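Local coordinates for acyl-CoA Binding Protein (Moniliophthora perniciosa, PDB 3FP5) that probably binds long-chain acyl-CoA esters and carries them through the cytosol for fatty acid metabolism, at residues F38-V43 with D63-V68. Sequence-based numbering, arbitrary orientation.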
ATOM      1  N   PHE A  38       1.112   4.407   1.518  1.00 12.10           N
ATOM      2  CA  PHE A  38       1.654   4.232   2.854  1.00 10.49           C
ATOM      3  C   PHE A  38       2.261   5.541   3.377  1.00 10.54           C
ATOM      4  O   PHE A  38       1.960   5.962   4.489  1.00 10.86           O
ATOM      5  CB  PHE A  38       2.687   3.109   2.917  1.00 11.10           C
ATOM      6  CG  PHE A  38       3.357   3.010   4.257  1.00 11.21           C
ATOM      7  CD1 PHE A  38       2.740   2.343   5.310  1.00 12.96           C
ATOM      8  CD2 PHE A  38       4.590   3.611   4.477  1.00 14.69           C
ATOM      9  CE1 PHE A  38       3.352   2.260   6.551  1.00 15.72           C
ATOM     10  CE2 PHE A  38       5.205   3.537   5.717  1.00 17.79           C
ATOM     11  CZ  PHE A  38       4.590   2.865   6.758  1.00 15.27           C
ATOM     12  N   LYS A  39       3.112   6.174   2.573  1.00 12.42           N
ATOM     13  CA  LYS A  39       3.699   7.447   2.970  1.00 15.34           C
ATOM     14  C   LYS A  39       2.619   8.508   3.150  1.00 12.23           C
ATOM     15  O   LYS A  39       2.602   9.223   4.148  1.00 12.87           O
ATOM     16  CB  LYS A  39       4.744   7.896   1.951  1.00 12.66           C
ATOM     17  CG  LYS A  39       5.853   6.892   1.775  1.00 12.43           C
ATOM     18  CD  LYS A  39       6.616   6.700   3.080  1.00 14.26           C
ATOM     19  CE  LYS A  39       7.384   7.954   3.453  1.00 18.84           C
ATOM     20  NZ  LYS A  39       8.385   7.664   4.531  1.00 22.55           N
ATOM     21  N   GLN A  40       1.699   8.587   2.195  1.00 10.36           N
ATOM     22  CA  GLN A  40       0.657   9.615   2.233  1.00 11.14           C
ATOM     23  C   GLN A  40      -0.260   9.447   3.454  1.00 13.33           C
ATOM     24  O   GLN A  40      -0.784  10.427   4.003  1.00 15.45           O
ATOM     25  CB  GLN A  40      -0.150   9.592   0.935  1.00 11.85           C
ATOM     26  CG  GLN A  40      -1.033  10.825   0.720  1.00 11.25           C
ATOM     27  CD  GLN A  40      -0.238  12.114   0.485  1.00 11.05           C
ATOM     28  OE1 GLN A  40       0.936  12.061   0.103  1.00 11.26           O
ATOM     29  NE2 GLN A  40      -0.866  13.260   0.713  1.00 12.69           N
ATOM     30  N   ALA A  41      -0.451   8.198   3.879  1.00  9.51           N
ATOM     31  CA  ALA A  41      -1.338   7.900   5.010  1.00 13.59           C
ATOM     32  C   ALA A  41      -0.691   8.174   6.362  1.00 14.36           C
ATOM     33  O   ALA A  41      -1.383   8.382   7.359  1.00 17.41           O
ATOM     34  CB  ALA A  41      -1.810   6.435   4.956  1.00 12.73           C
ATOM     35  N   THR A  42       0.635   8.142   6.399  1.00 13.59           N
ATOM     36  CA  THR A  42       1.345   8.225   7.661  1.00 15.32           C
ATOM     37  C   THR A  42       2.068   9.561   7.801  1.00 18.33           C
ATOM     38  O   THR A  42       1.819  10.308   8.746  1.00 30.65           O
ATOM     39  CB  THR A  42       2.326   7.038   7.823  1.00 17.15           C
ATOM     40  OG1 THR A  42       3.201   6.972   6.687  1.00 18.30           O
ATOM     41  CG2 THR A  42       1.542   5.724   7.943  1.00 16.77           C
ATOM     42  N   VAL A  43       2.939   9.866   6.844  1.00 13.26           N
ATOM     43  CA  VAL A  43       3.681  11.129   6.844  1.00 15.63           C
ATOM     44  C   VAL A  43       2.850  12.288   6.275  1.00 18.56           C
ATOM     45  O   VAL A  43       2.944  13.427   6.736  1.00 20.51           O
ATOM     46  CB  VAL A  43       4.994  11.001   6.044  1.00 17.83           C
ATOM     47  CG1 VAL A  43       5.732  12.337   5.998  1.00 19.31           C
ATOM     48  CG2 VAL A  43       5.887   9.905   6.657  1.00 17.83           C
ATOM     49  N   ASP A  63       8.838   9.756  -6.797  1.00 14.26           N
ATOM     50  CA  ASP A  63       7.884  10.132  -7.842  1.00 13.83           C
ATOM     51  C   ASP A  63       6.469   9.643  -7.513  1.00 13.97           C
ATOM     52  O   ASP A  63       5.499  10.393  -7.663  1.00 16.75           O
ATOM     53  CB  ASP A  63       8.334   9.572  -9.193  1.00 17.90           C
ATOM     54  CG  ASP A  63       9.533  10.315  -9.754  1.00 19.67           C
ATOM     55  OD1 ASP A  63       9.842  11.412  -9.246  1.00 17.44           O
ATOM     56  OD2 ASP A  63      10.171   9.791 -10.692  1.00 23.00           O
ATOM     57  N   ALA A  64       6.360   8.399  -7.061  1.00 12.58           N
ATOM     58  CA  ALA A  64       5.052   7.839  -6.694  1.00 16.95           C
ATOM     59  C   ALA A  64       4.405   8.633  -5.566  1.00 14.48           C
ATOM     60  O   ALA A  64       3.248   9.046  -5.666  1.00 11.80           O
ATOM     61  CB  ALA A  64       5.178   6.373  -6.304  1.00 15.90           C
ATOM     62  N   TRP A  65       5.164   8.853  -4.498  1.00 12.89           N
ATOM     63  CA  TRP A  65       4.701   9.652  -3.373  1.00 11.24           C
ATOM     64  C   TRP A  65       4.285  11.066  -3.811  1.00 12.01           C
ATOM     65  O   TRP A  65       3.201  11.539  -3.452  1.00 12.48           O
ATOM     66  CB  TRP A  65       5.785   9.698  -2.285  1.00 10.90           C
ATOM     67  CG  TRP A  65       5.336  10.287  -0.991  1.00  9.10           C
ATOM     68  CD1 TRP A  65       4.057  10.588  -0.617  1.00 12.00           C
ATOM     69  CD2 TRP A  65       6.168  10.633   0.120  1.00 12.88           C
ATOM     70  NE1 TRP A  65       4.045  11.108   0.660  1.00 11.96           N
ATOM     71  CE2 TRP A  65       5.330  11.148   1.133  1.00 12.23           C
ATOM     72  CE3 TRP A  65       7.542  10.564   0.357  1.00 13.60           C
ATOM     73  CZ2 TRP A  65       5.822  11.582   2.365  1.00 13.27           C
ATOM     74  CZ3 TRP A  65       8.028  10.999   1.583  1.00 14.32           C
ATOM     75  CH2 TRP A  65       7.173  11.503   2.567  1.00 13.29           C
ATOM     76  N   LYS A  66       5.134  11.733  -4.593  1.00 12.08           N
ATOM     77  CA  LYS A  66       4.833  13.075  -5.084  1.00 13.21           C
ATOM     78  C   LYS A  66       3.512  13.075  -5.862  1.00 13.37           C
ATOM     79  O   LYS A  66       2.724  14.014  -5.760  1.00 14.28           O
ATOM     80  CB  LYS A  66       5.991  13.601  -5.955  1.00 11.68           C
ATOM     81  CG  LYS A  66       5.705  14.936  -6.650  1.00 14.95           C
ATOM     82  CD  LYS A  66       5.579  16.073  -5.652  1.00 18.43           C
ATOM     83  CE  LYS A  66       5.553  17.438  -6.343  1.00 19.67           C
ATOM     84  NZ  LYS A  66       5.677  18.507  -5.327  1.00 20.56           N
ATOM     85  N   SER A  67       3.250  11.997  -6.596  1.00 12.22           N
ATOM     86  CA  SER A  67       2.058  11.929  -7.449  1.00 14.90           C
ATOM     87  C   SER A  67       0.730  11.916  -6.679  1.00 14.12           C
ATOM     88  O   SER A  67      -0.333  12.142  -7.266  1.00 20.15           O
ATOM     89  CB  SER A  67       2.138  10.738  -8.409  1.00 13.34           C
ATOM     90  OG  SER A  67       1.829   9.515  -7.761  1.00 13.79           O
ATOM     91  N   VAL A  68       0.784  11.651  -5.378  1.00 12.55           N
ATOM     92  CA  VAL A  68      -0.432  11.669  -4.568  1.00 12.34           C
ATOM     93  C   VAL A  68      -0.470  12.832  -3.577  1.00 12.53           C
ATOM     94  O   VAL A  68      -1.264  12.838  -2.633  1.00 11.96           O
ATOM     95  CB  VAL A  68      -0.713  10.314  -3.873  1.00 13.07           C
ATOM     96  CG1 VAL A  68      -0.954   9.246  -4.917  1.00 15.08           C
ATOM     97  CG2 VAL A  68       0.436   9.911  -2.931  1.00 11.56           C
TER
HETATM   98  O   HOH W   1       2.782  13.538  -1.482  1.00 12.44           O
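Lys39 lies over one face of the Trp65 indole, where helix 28-42 packs against helix 56-66 in the all-helical acyl-CoA binding protein fold. Its CB forms a CH-pi contact, 3.4 Å from the centroid of the five-membered ring and only 12° off the ring normal. The chain then bends at chi2 (-62°) and again at chi3, which folds CE over the six-membered ring on the same face, 3.6 Å from Trp65 CZ3; two carbons of one side chain thus span the bicycle.

Gln40, the next residue, works at the edge of the indole. With CG anti to the backbone N (chi1 -166°), its amide reaches between Trp65 and Val68, and OE1 accepts a weak, bent bond from Trp65 NE1 at 3.3 Å. The stronger acceptor for that N-H is the carbonyl O of Gly44, while Gln40 NE2 donates to Thr71 O and Asp45 OD1, so the buried amide also ties the helix to the loops nearby. On the Val68 side, Gln40 CB packs 3.9 Å from Val68 CG2.

Val43 meets the same edge farther along, its CG1 lying in the indole plane 3.7 Å from Trp65 CZ2. An alanine in place of Trp65 would probably leave a gap between the two helices, with the Lys39 methylenes and Val43 deprived of their apolar partner and Gly44 O without its indole donor. A water completes the link, donating to Gln40 OE1 and to the backbone O of Trp65, each at 2.8 Å.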